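Local coordinates for EmGH1 (Erythrobacter marinus, PDB 5Z87), which probably hydrolyses beta-glucosidic bonds, as a member of glycoside hydrolase family 3, at residues H609-A612 and S613-G617; M437-G441 and P442-S446; N562-A565 and E566-A570; N64-A68 and A69-S73; R513-A516 and E517-T521. One frame throughout, in Å; residues are numbered along the deposited sequence.

Contact 1 of 5, residues H609-A612 and S613-G617; sequences HAIA and SILFG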
loop_
_atom_site.group_PDB
_atom_site.type_symbol
_atom_site.label_atom_id
_atom_site.label_comp_id
_atom_site.label_asym_id
_atom_site.label_seq_id
_atom_site.Cartn_x
_atom_site.Cartn_y
_atom_site.Cartn_z
ATOM N N HIS A 609 19.009 -28.330 17.904
ATOM C CA HIS A 609 20.341 -28.874 17.645
ATOM C C HIS A 609 21.080 -28.052 16.598
ATOM O O HIS A 609 22.290 -27.817 16.721
ATOM C CB HIS A 609 20.249 -30.341 17.194
ATOM C CG HIS A 609 19.680 -31.266 18.231
ATOM N ND1 HIS A 609 20.196 -31.365 19.506
ATOM C CD2 HIS A 609 18.655 -32.149 18.172
ATOM C CE1 HIS A 609 19.501 -32.254 20.193
ATOM N NE2 HIS A 609 18.560 -32.746 19.405
ATOM N N ALA A 610 20.379 -27.626 15.545
ATOM C CA ALA A 610 21.051 -26.868 14.497
ATOM C C ALA A 610 21.519 -25.509 15.017
ATOM O O ALA A 610 22.624 -25.068 14.696
ATOM C CB ALA A 610 20.134 -26.717 13.284
ATOM N N ILE A 611 20.707 -24.855 15.848
ATOM C CA ILE A 611 21.122 -23.597 16.472
ATOM C C ILE A 611 22.390 -23.793 17.299
ATOM O O ILE A 611 23.349 -23.015 17.201
ATOM C CB ILE A 611 19.984 -23.035 17.335
ATOM C CG1 ILE A 611 18.804 -22.630 16.452
ATOM C CG2 ILE A 611 20.487 -21.875 18.190
ATOM C CD1 ILE A 611 17.610 -22.121 17.224
ATOM N N ALA A 612 22.409 -24.828 18.143
ATOM C CA ALA A 612 23.584 -25.075 18.969
ATOM C C ALA A 612 24.808 -25.349 18.108
ATOM O O ALA A 612 25.901 -24.849 18.390
ATOM C CB ALA A 612 23.317 -26.240 19.923
ATOM N N SER A 613 24.637 -26.116 17.032
ATOM C CA SER A 613 25.767 -26.415 16.160
ATOM C C SER A 613 26.326 -25.156 15.497
ATOM O O SER A 613 27.538 -25.062 15.254
ATOM C CB SER A 613 25.343 -27.439 15.104
ATOM O OG SER A 613 24.986 -28.674 15.710
ATOM N N ILE A 614 25.464 -24.187 15.187
ATOM C CA ILE A 614 25.945 -22.964 14.561
ATOM C C ILE A 614 26.532 -22.031 15.608
ATOM O O ILE A 614 27.514 -21.330 15.341
ATOM C CB ILE A 614 24.814 -22.295 13.759
ATOM C CG1 ILE A 614 24.642 -23.001 12.421
ATOM C CG2 ILE A 614 25.079 -20.807 13.529
ATOM C CD1 ILE A 614 23.247 -22.854 11.859
ATOM N N LEU A 615 25.972 -22.016 16.814
ATOM C CA LEU A 615 26.520 -21.141 17.845
ATOM C C LEU A 615 27.967 -21.495 18.180
ATOM O O LEU A 615 28.748 -20.611 18.548
ATOM C CB LEU A 615 25.655 -21.191 19.099
ATOM C CG LEU A 615 24.364 -20.378 19.009
ATOM C CD1 LEU A 615 23.453 -20.684 20.182
ATOM C CD2 LEU A 615 24.670 -18.905 18.947
ATOM N N PHE A 616 28.361 -22.756 18.009
ATOM C CA PHE A 616 29.672 -23.224 18.440
ATOM C C PHE A 616 30.608 -23.536 17.276
ATOM O O PHE A 616 31.718 -24.030 17.496
ATOM C CB PHE A 616 29.511 -24.443 19.362
ATOM C CG PHE A 616 29.117 -24.073 20.777
ATOM C CD1 PHE A 616 30.050 -23.525 21.649
ATOM C CD2 PHE A 616 27.818 -24.247 21.224
ATOM C CE1 PHE A 616 29.695 -23.165 22.943
ATOM C CE2 PHE A 616 27.448 -23.883 22.517
ATOM C CZ PHE A 616 28.390 -23.342 23.378
ATOM N N GLY A 617 30.194 -23.264 16.047
ATOM C CA GLY A 617 31.093 -23.366 14.925
ATOM C C GLY A 617 31.134 -24.703 14.234
ATOM O O GLY A 617 31.825 -24.824 13.215
#
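Ile611 and Leu615, one helical turn apart, lie side by side and point the same way, with Ile611 CG2 3.8 Å from Leu615 CD1. The touching branch of Ile611 is CG2, anti to the backbone N, while CG1 lies beside that N (chi1 -66°). Beneath this apolar pair runs the backbone bond from Leu615 N to Ile611 O at 2.8 Å, and CG of Leu615 rests 3.4 Å from the same oxygen. On another side of the helix, Ser613 N donates to His609 O at 2.9 Å, with an N-H...O angle of 158°. Ser613 OG lies 3.0 Å from His609 O and is hydrogen-bonded to Arg410 NH1. The helix weakens as it ends: Phe616 N reaches Ala612 O in a weak bond of 3.3 Å, and that oxygen lies at the edge of the Phe616 ring, near its plane, 3.5 Å from CD2. Gly617 then turns to positive phi (91°), completing a Schellman motif. Around these C-terminal turns of helix 607-615, helix 403-416 meets His609, Ala610 and Ser613, helix 462-473 packs on Ala612 and stacks Tyr469 on Phe616, and strand 574-580 receives Ile611 and Leu615.

Contact 2 of 5, residues M437-G441 and P442-S446; sequences MLVVG and PNAAS
Ala444 meets Val439 and Gly441 at the end of strand 436-440, and its methyl group makes the side-chain contact of this turn. The apolar part is a single pair: Val439 CG1 lies 3.8 Å from Ala444 CB. CG1 is the branch that faces the loop because it stands opposite the backbone N, and the CB of each residue is directed at the other segment. The same methyl group also sits 3.6 Å from Gly441 O, so it is packed between an aliphatic branch and a peptide oxygen.

The polar part centres on that oxygen. Ala444 N donates to Gly441 O at 3.2 Å with an N-H...O angle of 152°, closing a type I beta turn with Pro442 and Asn443 at its corners. The donor approaches from above the carbonyl plane, 60° out of it, and therefore does not use a lone pair. Water 1 donates to Gly441 O at 2.8 Å and accepts from Ala445 N at 2.9 Å, bridging Gly441, just after the strand, to the amide of Ala445.

Backbone conformation makes the turn possible. Gly441 has a phi of 133°, where a side chain would collide with the preceding carbonyl, and the ring of Pro442 restrains the next phi. Farther out, Asn443 ND2 is bonded to Gly534 O, Ser446 OG to His448, and Leu463 and Leu466 of helix 462-473 lie against Val439. Two donors thus satisfy the oxygen of the buried Gly441, and the water takes up Ala445 N, just past the end of strand 436-440.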
loop_
_atom_site.group_PDB
_atom_site.type_symbol
_atom_site.label_atom_id
_atom_site.label_comp_id
_atom_site.label_asym_id
_atom_site.label_seq_id
_atom_site.Cartn_x
_atom_site.Cartn_y
_atom_site.Cartn_z
ATOM N N MET A 437 26.482 -21.054 30.805
ATOM C CA MET A 437 25.695 -20.318 29.823
ATOM C C MET A 437 24.255 -20.178 30.294
ATOM O O MET A 437 23.620 -21.172 30.664
ATOM C CB MET A 437 25.736 -21.022 28.469
ATOM C CG MET A 437 24.671 -20.537 27.501
ATOM S SD MET A 437 24.461 -21.619 26.080
ATOM C CE MET A 437 26.059 -21.598 25.288
ATOM N N LEU A 438 23.748 -18.944 30.290
ATOM C CA LEU A 438 22.336 -18.678 30.541
ATOM C C LEU A 438 21.576 -18.690 29.218
ATOM O O LEU A 438 21.909 -17.926 28.305
ATOM C CB LEU A 438 22.147 -17.329 31.226
ATOM C CG LEU A 438 20.697 -16.832 31.290
ATOM C CD1 LEU A 438 19.860 -17.696 32.229
ATOM C CD2 LEU A 438 20.624 -15.373 31.694
ATOM N N VAL A 439 20.573 -19.558 29.111
ATOM C CA VAL A 439 19.655 -19.586 27.976
ATOM C C VAL A 439 18.343 -18.979 28.449
ATOM O O VAL A 439 17.693 -19.527 29.345
ATOM C CB VAL A 439 19.456 -21.016 27.446
ATOM C CG1 VAL A 439 18.500 -21.030 26.260
ATOM C CG2 VAL A 439 20.794 -21.616 27.042
ATOM N N VAL A 440 17.957 -17.843 27.860
ATOM C CA VAL A 440 16.890 -17.005 28.399
ATOM C C VAL A 440 16.038 -16.439 27.267
ATOM O O VAL A 440 16.543 -16.121 26.185
ATOM C CB VAL A 440 17.485 -15.868 29.258
ATOM C CG1 VAL A 440 18.630 -15.220 28.510
ATOM C CG2 VAL A 440 16.433 -14.823 29.602
ATOM N N GLY A 441 14.735 -16.294 27.538
ATOM C CA GLY A 441 13.824 -15.651 26.617
ATOM C C GLY A 441 12.532 -16.418 26.390
ATOM O O GLY A 441 12.426 -17.618 26.672
ATOM N N PRO A 442 11.519 -15.732 25.859
ATOM C CA PRO A 442 10.214 -16.388 25.670
ATOM C C PRO A 442 10.256 -17.572 24.715
ATOM O O PRO A 442 9.396 -18.453 24.815
ATOM C CB PRO A 442 9.327 -15.258 25.135
ATOM C CG PRO A 442 10.288 -14.289 24.503
ATOM C CD PRO A 442 11.523 -14.344 25.366
ATOM N N ASN A 443 11.245 -17.659 23.827
ATOM C CA ASN A 443 11.310 -18.760 22.875
ATOM C C ASN A 443 12.472 -19.710 23.139
ATOM O O ASN A 443 12.966 -20.357 22.213
ATOM C CB ASN A 443 11.371 -18.221 21.449
ATOM C CG ASN A 443 10.097 -17.511 21.062
ATOM O OD1 ASN A 443 9.058 -17.702 21.706
ATOM N ND2 ASN A 443 10.169 -16.660 20.036
ATOM N N ALA A 444 12.909 -19.826 24.395
ATOM C CA ALA A 444 14.030 -20.714 24.698
ATOM C C ALA A 444 13.567 -22.133 25.003
ATOM O O ALA A 444 14.055 -23.092 24.392
ATOM C CB ALA A 444 14.851 -20.169 25.875
ATOM N N ALA A 445 12.627 -22.274 25.938
ATOM C CA ALA A 445 12.221 -23.572 26.463
ATOM C C ALA A 445 11.100 -24.217 25.664
ATOM O O ALA A 445 10.906 -25.431 25.755
ATOM C CB ALA A 445 11.776 -23.425 27.921
ATOM N N SER A 446 10.363 -23.425 24.904
ATOM C CA SER A 446 9.274 -23.877 24.056
ATOM C C SER A 446 9.769 -24.226 22.651
ATOM O O SER A 446 10.724 -23.635 22.136
ATOM C CB SER A 446 8.197 -22.784 24.001
ATOM O OG SER A 446 8.779 -21.475 24.027
HETATM O O HOH W 1 11.342 -20.070 27.360
#

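Contact 3 of 5, residues N562-A565 and E566-A570; sequences NELA and EALLA
Leu568 meets Leu564 one turn earlier in helix 561-569, and their side chains cross at a slant with the two CD1 methyls 3.8 Å apart. Leu564 extends its CG opposite the backbone N (chi1 165°), which brings its end nearer to Leu568 although its CB starts out away from it. Four peptides below pair across the segments in the i to i+4 pattern. Glu566 N gives the straightest of the four bonds, 2.9 Å to Asn562 O at 171°. Ala567 N donates to Glu563 O at 3.0 Å, Leu568 N to Leu564 O at 3.1 Å, and Leu569 N to Ala565 O at 2.9 Å; Ala570 N to Glu566 O is the next. Two of these acceptors also carry aliphatic neighbours: Glu566 CG lies 3.2 Å from Asn562 O, and Leu569 CG 3.2 Å from Ala565 O.

Asn562 and Glu563 find their polar partners beyond the helix. Asn562 ND2 bonds to Glu556 OE1, and Glu563 OE2 makes a salt bridge with Arg512 NE, while Glu563 OE1 is also hydrogen-bonded outside the segments. The chemistry thus divides: Leu564, Ala565 and Leu568 face strand 527-533, Ala567 faces helix 508-522, and the charge of Glu563 is probably balanced by Arg512.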
loop_
_atom_site.group_PDB
_atom_site.type_symbol
_atom_site.label_atom_id
_atom_site.label_comp_id
_atom_site.label_asym_id
_atom_site.label_seq_id
_atom_site.Cartn_x
_atom_site.Cartn_y
_atom_site.Cartn_z
ATOM N N ASN A 562 12.574 -6.221 24.153
ATOM C CA ASN A 562 13.692 -5.291 24.034
ATOM C C ASN A 562 14.174 -4.858 25.409
ATOM O O ASN A 562 15.382 -4.776 25.648
ATOM C CB ASN A 562 13.299 -4.073 23.193
ATOM C CG ASN A 562 13.156 -4.407 21.721
ATOM O OD1 ASN A 562 13.883 -5.248 21.190
ATOM N ND2 ASN A 562 12.209 -3.761 21.061
ATOM N N GLU A 563 13.236 -4.583 26.320
ATOM C CA GLU A 563 13.589 -4.329 27.713
ATOM C C GLU A 563 14.467 -5.444 28.263
ATOM O O GLU A 563 15.546 -5.190 28.811
ATOM C CB GLU A 563 12.319 -4.171 28.553
ATOM C CG GLU A 563 12.563 -3.546 29.913
ATOM C CD GLU A 563 11.286 -3.158 30.622
ATOM O OE1 GLU A 563 10.250 -2.982 29.935
ATOM O OE2 GLU A 563 11.323 -3.021 31.869
ATOM N N LEU A 564 14.035 -6.697 28.089
ATOM C CA LEU A 564 14.827 -7.823 28.576
ATOM C C LEU A 564 16.208 -7.841 27.937
ATOM O O LEU A 564 17.216 -8.073 28.620
ATOM C CB LEU A 564 14.097 -9.140 28.300
ATOM C CG LEU A 564 14.926 -10.425 28.410
ATOM C CD1 LEU A 564 15.304 -10.732 29.877
ATOM C CD2 LEU A 564 14.193 -11.603 27.767
ATOM N N ALA A 565 16.275 -7.590 26.627
ATOM C CA ALA A 565 17.548 -7.680 25.924
ATOM C C ALA A 565 18.523 -6.621 26.410
ATOM O O ALA A 565 19.700 -6.915 26.653
ATOM C CB ALA A 565 17.327 -7.553 24.421
ATOM N N GLU A 566 18.054 -5.382 26.555
ATOM C CA GLU A 566 18.943 -4.329 27.032
ATOM C C GLU A 566 19.374 -4.565 28.479
ATOM O O GLU A 566 20.510 -4.233 28.846
ATOM C CB GLU A 566 18.266 -2.969 26.873
ATOM C CG GLU A 566 17.816 -2.695 25.447
ATOM C CD GLU A 566 17.340 -1.273 25.255
ATOM O OE1 GLU A 566 16.110 -1.025 25.355
ATOM O OE2 GLU A 566 18.205 -0.404 25.014
ATOM N N ALA A 567 18.500 -5.154 29.307
ATOM C CA ALA A 567 18.873 -5.437 30.690
ATOM C C ALA A 567 20.018 -6.434 30.751
ATOM O O ALA A 567 20.932 -6.285 31.568
ATOM C CB ALA A 567 17.674 -5.957 31.478
ATOM N N LEU A 568 19.990 -7.453 29.891
ATOM C CA LEU A 568 21.050 -8.458 29.885
ATOM C C LEU A 568 22.318 -7.925 29.236
ATOM O O LEU A 568 23.433 -8.253 29.671
ATOM C CB LEU A 568 20.574 -9.724 29.160
ATOM C CG LEU A 568 19.414 -10.464 29.843
ATOM C CD1 LEU A 568 18.883 -11.615 28.983
ATOM C CD2 LEU A 568 19.842 -10.984 31.229
ATOM N N LEU A 569 22.164 -7.108 28.192
ATOM C CA LEU A 569 23.331 -6.582 27.501
ATOM C C LEU A 569 24.137 -5.660 28.406
ATOM O O LEU A 569 25.371 -5.635 28.328
ATOM C CB LEU A 569 22.891 -5.862 26.220
ATOM C CG LEU A 569 22.469 -6.789 25.072
ATOM C CD1 LEU A 569 21.704 -6.036 23.995
ATOM C CD2 LEU A 569 23.660 -7.495 24.478
ATOM N N ALA A 570 23.463 -4.937 29.296
ATOM C CA ALA A 570 24.150 -4.000 30.175
ATOM C C ALA A 570 25.113 -4.699 31.131
ATOM O O ALA A 570 25.995 -4.043 31.691
ATOM C CB ALA A 570 23.123 -3.178 30.953
#

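Contact 4 of 5, residues N64-A68 and A69-S73; sequences NCPRA and ADVMS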
loop_
_atom_site.group_PDB
_atom_site.type_symbol
_atom_site.label_atom_id
_atom_site.label_comp_id
_atom_site.label_asym_id
_atom_site.label_seq_id
_atom_site.Cartn_x
_atom_site.Cartn_y
_atom_site.Cartn_z
ATOM N N ASN A 64 -18.051 -31.554 -4.337
ATOM C CA ASN A 64 -18.168 -31.186 -2.931
ATOM C C ASN A 64 -16.957 -31.693 -2.158
ATOM O O ASN A 64 -16.472 -32.798 -2.417
ATOM C CB ASN A 64 -19.449 -31.765 -2.325
ATOM C CG ASN A 64 -20.680 -31.444 -3.155
ATOM O OD1 ASN A 64 -20.809 -30.337 -3.661
ATOM N ND2 ASN A 64 -21.588 -32.413 -3.299
ATOM N N CYS A 65 -16.474 -30.885 -1.206
ATOM C CA CYS A 65 -15.361 -31.269 -0.331
ATOM C C CYS A 65 -15.562 -30.711 1.073
ATOM O O CYS A 65 -14.985 -29.676 1.436
ATOM C CB CYS A 65 -14.027 -30.789 -0.904
ATOM S SG CYS A 65 -12.577 -31.381 0.008
ATOM N N PRO A 66 -16.368 -31.378 1.901
ATOM C CA PRO A 66 -16.534 -30.944 3.294
ATOM C C PRO A 66 -15.357 -31.401 4.145
ATOM O O PRO A 66 -14.464 -32.120 3.694
ATOM C CB PRO A 66 -17.824 -31.646 3.736
ATOM C CG PRO A 66 -17.759 -32.963 2.990
ATOM C CD PRO A 66 -17.144 -32.607 1.620
ATOM N N ARG A 67 -15.377 -30.969 5.399
ATOM C CA ARG A 67 -14.425 -31.486 6.366
ATOM C C ARG A 67 -14.698 -32.962 6.626
ATOM O O ARG A 67 -15.851 -33.398 6.686
ATOM C CB ARG A 67 -14.495 -30.693 7.668
ATOM C CG ARG A 67 -13.130 -30.416 8.263
ATOM C CD ARG A 67 -13.220 -29.540 9.494
ATOM N NE ARG A 67 -13.163 -28.135 9.119
ATOM C CZ ARG A 67 -12.035 -27.440 9.013
ATOM N NH1 ARG A 67 -12.078 -26.159 8.641
ATOM N NH2 ARG A 67 -10.871 -28.033 9.274
ATOM N N ALA A 68 -13.618 -33.727 6.791
ATOM C CA ALA A 68 -13.717 -35.178 6.896
ATOM C C ALA A 68 -14.526 -35.637 8.104
ATOM O O ALA A 68 -15.203 -36.671 8.032
ATOM C CB ALA A 68 -12.319 -35.786 6.961
ATOM N N ALA A 69 -14.474 -34.892 9.214
ATOM C CA ALA A 69 -14.833 -35.452 10.517
ATOM C C ALA A 69 -16.250 -36.022 10.539
ATOM O O ALA A 69 -16.476 -37.105 11.089
ATOM C CB ALA A 69 -14.673 -34.386 11.605
ATOM N N ASP A 70 -17.220 -35.307 9.967
ATOM C CA ASP A 70 -18.612 -35.755 10.041
ATOM C C ASP A 70 -18.908 -36.900 9.086
ATOM O O ASP A 70 -19.818 -37.691 9.345
ATOM C CB ASP A 70 -19.562 -34.599 9.751
ATOM C CG ASP A 70 -19.683 -33.652 10.923
ATOM O OD1 ASP A 70 -18.949 -33.838 11.926
ATOM O OD2 ASP A 70 -20.516 -32.728 10.842
ATOM N N VAL A 71 -18.183 -36.979 7.972
ATOM C CA VAL A 71 -18.282 -38.135 7.100
ATOM C C VAL A 71 -17.705 -39.367 7.792
ATOM O O VAL A 71 -18.299 -40.448 7.765
ATOM C CB VAL A 71 -17.574 -37.835 5.765
ATOM C CG1 VAL A 71 -17.697 -39.009 4.805
ATOM C CG2 VAL A 71 -18.142 -36.564 5.147
ATOM N N MET A 72 -16.560 -39.215 8.455
ATOM C CA MET A 72 -15.897 -40.364 9.062
ATOM C C MET A 72 -16.662 -40.887 10.270
ATOM O O MET A 72 -16.759 -42.105 10.468
ATOM C CB MET A 72 -14.476 -39.990 9.464
ATOM C CG MET A 72 -13.590 -39.659 8.302
ATOM S SD MET A 72 -11.994 -39.054 8.861
ATOM C CE MET A 72 -11.163 -40.538 9.409
ATOM N N SER A 73 -17.204 -39.987 11.094
ATOM C CA SER A 73 -17.835 -40.406 12.342
ATOM C C SER A 73 -19.198 -41.053 12.129
ATOM O O SER A 73 -19.639 -41.835 12.976
ATOM C CB SER A 73 -17.985 -39.212 13.291
ATOM O OG SER A 73 -19.007 -38.327 12.849
HETATM O O HOH W 2 -17.320 -32.725 8.675
#
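In Met72, CG anti to the carbonyl carbon (chi1 -65°) and an extended chi2 (174°) bring SD to 3.8 Å from Ala68 CB; the bend at chi3 then turns only CE. On the way, Met72 CG passes 3.4 Å from Ala68 O. The same oxygen is the acceptor of the bond from Met72 N, 2.9 Å long, with an N-H...O angle of 159° and the donor nearly in line with the carbonyl. Side chain and amide of Met72 therefore meet the same alanine, one by packing and the other by hydrogen bonding.

This is the opening turn of helix 68-73, which follows strand 64-65 in the N-terminal, TIM-barrel-related domain of the family 3 fold; that short strand pairs in parallel with strand 345-346. Just before the turn, Pro66 CG faces Val71 CG2 at 4.2 Å, a looser apolar contact, and Phe78 of helix 75-81 touches both residues.

A water links the chain ahead of the helix to its first turn: water 2 donates to Arg67 O at 2.6 Å and accepts from Asp70 N at 2.9 Å. The end of the Arg67 side chain leads away from the helix to a cation-pi contact with Trp314, a residue of the pocket that holds dithiothreitol, and Arg67 N bonds to Asn348 OD1. Met72 also packs on Ala107 and Met111 of helix 101-116.

Contact 5 of 5, residues R513-A516 and E517-T521; sequences RLIA and EAVAT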
loop_
_atom_site.group_PDB
_atom_site.type_symbol
_atom_site.label_atom_id
_atom_site.label_comp_id
_atom_site.label_asym_id
_atom_site.label_seq_id
_atom_site.Cartn_x
_atom_site.Cartn_y
_atom_site.Cartn_z
ATOM N N ARG A 513 9.263 -8.305 36.529
ATOM C CA ARG A 513 9.781 -9.187 37.570
ATOM C C ARG A 513 10.593 -10.321 36.962
ATOM O O ARG A 513 11.664 -10.671 37.477
ATOM C CB ARG A 513 8.634 -9.731 38.424
ATOM C CG ARG A 513 7.785 -8.637 39.063
ATOM C CD ARG A 513 6.873 -9.194 40.153
ATOM N NE ARG A 513 5.799 -10.037 39.622
ATOM C CZ ARG A 513 4.604 -9.584 39.235
ATOM N NH1 ARG A 513 3.687 -10.431 38.769
ATOM N NH2 ARG A 513 4.320 -8.285 39.310
ATOM N N LEU A 514 10.115 -10.894 35.849
ATOM C CA LEU A 514 10.863 -11.976 35.219
ATOM C C LEU A 514 12.184 -11.480 34.652
ATOM O O LEU A 514 13.159 -12.236 34.608
ATOM C CB LEU A 514 10.023 -12.638 34.127
ATOM C CG LEU A 514 8.802 -13.437 34.587
ATOM C CD1 LEU A 514 7.856 -13.707 33.410
ATOM C CD2 LEU A 514 9.224 -14.748 35.280
ATOM N N ILE A 515 12.236 -10.218 34.221
ATOM C CA ILE A 515 13.487 -9.646 33.727
ATOM C C ILE A 515 14.501 -9.522 34.860
ATOM O O ILE A 515 15.662 -9.929 34.723
ATOM C CB ILE A 515 13.226 -8.284 33.058
ATOM C CG1 ILE A 515 12.551 -8.470 31.698
ATOM C CG2 ILE A 515 14.527 -7.509 32.921
ATOM C CD1 ILE A 515 11.998 -7.167 31.132
ATOM N N ALA A 516 14.074 -8.952 35.994
ATOM C CA ALA A 516 14.932 -8.867 37.175
ATOM C C ALA A 516 15.481 -10.236 37.572
ATOM O O ALA A 516 16.681 -10.386 37.837
ATOM C CB ALA A 516 14.154 -8.239 38.336
ATOM N N GLU A 517 14.623 -11.261 37.584
ATOM C CA GLU A 517 15.090 -12.599 37.945
ATOM C C GLU A 517 16.153 -13.104 36.979
ATOM O O GLU A 517 17.130 -13.742 37.396
ATOM C CB GLU A 517 13.916 -13.577 37.999
ATOM C CG GLU A 517 13.093 -13.484 39.274
ATOM C CD GLU A 517 11.828 -14.325 39.221
ATOM O OE1 GLU A 517 10.845 -13.963 39.911
ATOM O OE2 GLU A 517 11.818 -15.346 38.489
ATOM N N ALA A 518 15.984 -12.841 35.680
ATOM C CA ALA A 518 16.977 -13.306 34.720
ATOM C C ALA A 518 18.279 -12.534 34.870
ATOM O O ALA A 518 19.363 -13.100 34.693
ATOM C CB ALA A 518 16.439 -13.183 33.291
ATOM N N VAL A 519 18.188 -11.235 35.171
ATOM C CA VAL A 519 19.382 -10.440 35.454
ATOM C C VAL A 519 20.191 -11.071 36.588
ATOM O O VAL A 519 21.406 -11.277 36.470
ATOM C CB VAL A 519 18.990 -8.989 35.783
ATOM C CG1 VAL A 519 20.180 -8.246 36.386
ATOM C CG2 VAL A 519 18.468 -8.267 34.535
ATOM N N ALA A 520 19.521 -11.402 37.698
ATOM C CA ALA A 520 20.195 -12.047 38.828
ATOM C C ALA A 520 20.851 -13.359 38.414
ATOM O O ALA A 520 22.041 -13.583 38.673
ATOM C CB ALA A 520 19.199 -12.284 39.962
ATOM N N THR A 521 20.088 -14.241 37.762
ATOM C CA THR A 521 20.632 -15.516 37.303
ATOM C C THR A 521 21.840 -15.332 36.387
ATOM O O THR A 521 22.720 -16.200 36.330
ATOM C CB THR A 521 19.533 -16.301 36.586
ATOM O OG1 THR A 521 18.363 -16.340 37.413
ATOM C CG2 THR A 521 19.981 -17.714 36.253
#
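Glu517 lies along the turn that precedes it, running back past Arg513 and Leu514. Its CB stands 3.7 Å from Arg513 O, and CG, placed opposite the carbonyl carbon (chi1 -79°), is 3.6 Å from the same oxygen. Beyond CG the chain is extended, and CD lies 4.1 Å from Arg513 O. At the tip, OE2 comes to 4.2 Å from Leu514 CD2 where the two side chains cross, while OE1 lies 4.2 Å from Arg513 O and 6.4 Å from Arg513 NE: opposite charges near each other, but not in contact.

The backbone of Glu517 does more of the bonding. Its N donates to Arg513 O, and its O accepts from both Thr521 N and Thr521 OG1, the hydroxyl at 2.9 Å. These donors arrive from opposite faces of the carbonyl plane. On another side of the helix, Val519 CG2 and Ile515 CG2 form a loose apolar pair at 4.3 Å.

Helix 508-522 thus has two unlike sides. Ala516, Glu517 and Ala520 are exposed, whereas Ile515 packs on Glu563, Leu564 and Ala567 of helix 561-569, Val519 on Ala567, and Ala518 and Thr521 rest on strands 436-440 and 476-480.

In the fold
Contacts 1, 2, 3 and 5 belong to the C-terminal family 3 domain, contact 4 to the N-terminal one, its centre at least 41 Å from theirs. Contacts 1 and 2 are buried; contacts 3, 4 and 5 are partly buried, contact 5 with the largest share of exposed residues. Strand 436-440 connects the group: Met437 CE touches Phe616 CZ of contact 1 at 3.5 Å, Val440 CG1 meets Leu568 CD1 of contact 3 at 3.6 Å, and Leu438 packs on contact 5. The helices of contacts 3 and 5 pack together through Ile515 and Val519. Contacts 1, 3 and 5 rest on helical i to i+4 bonds; contact 4 has one, and contacts 2 and 4, just past strands, add bridging waters.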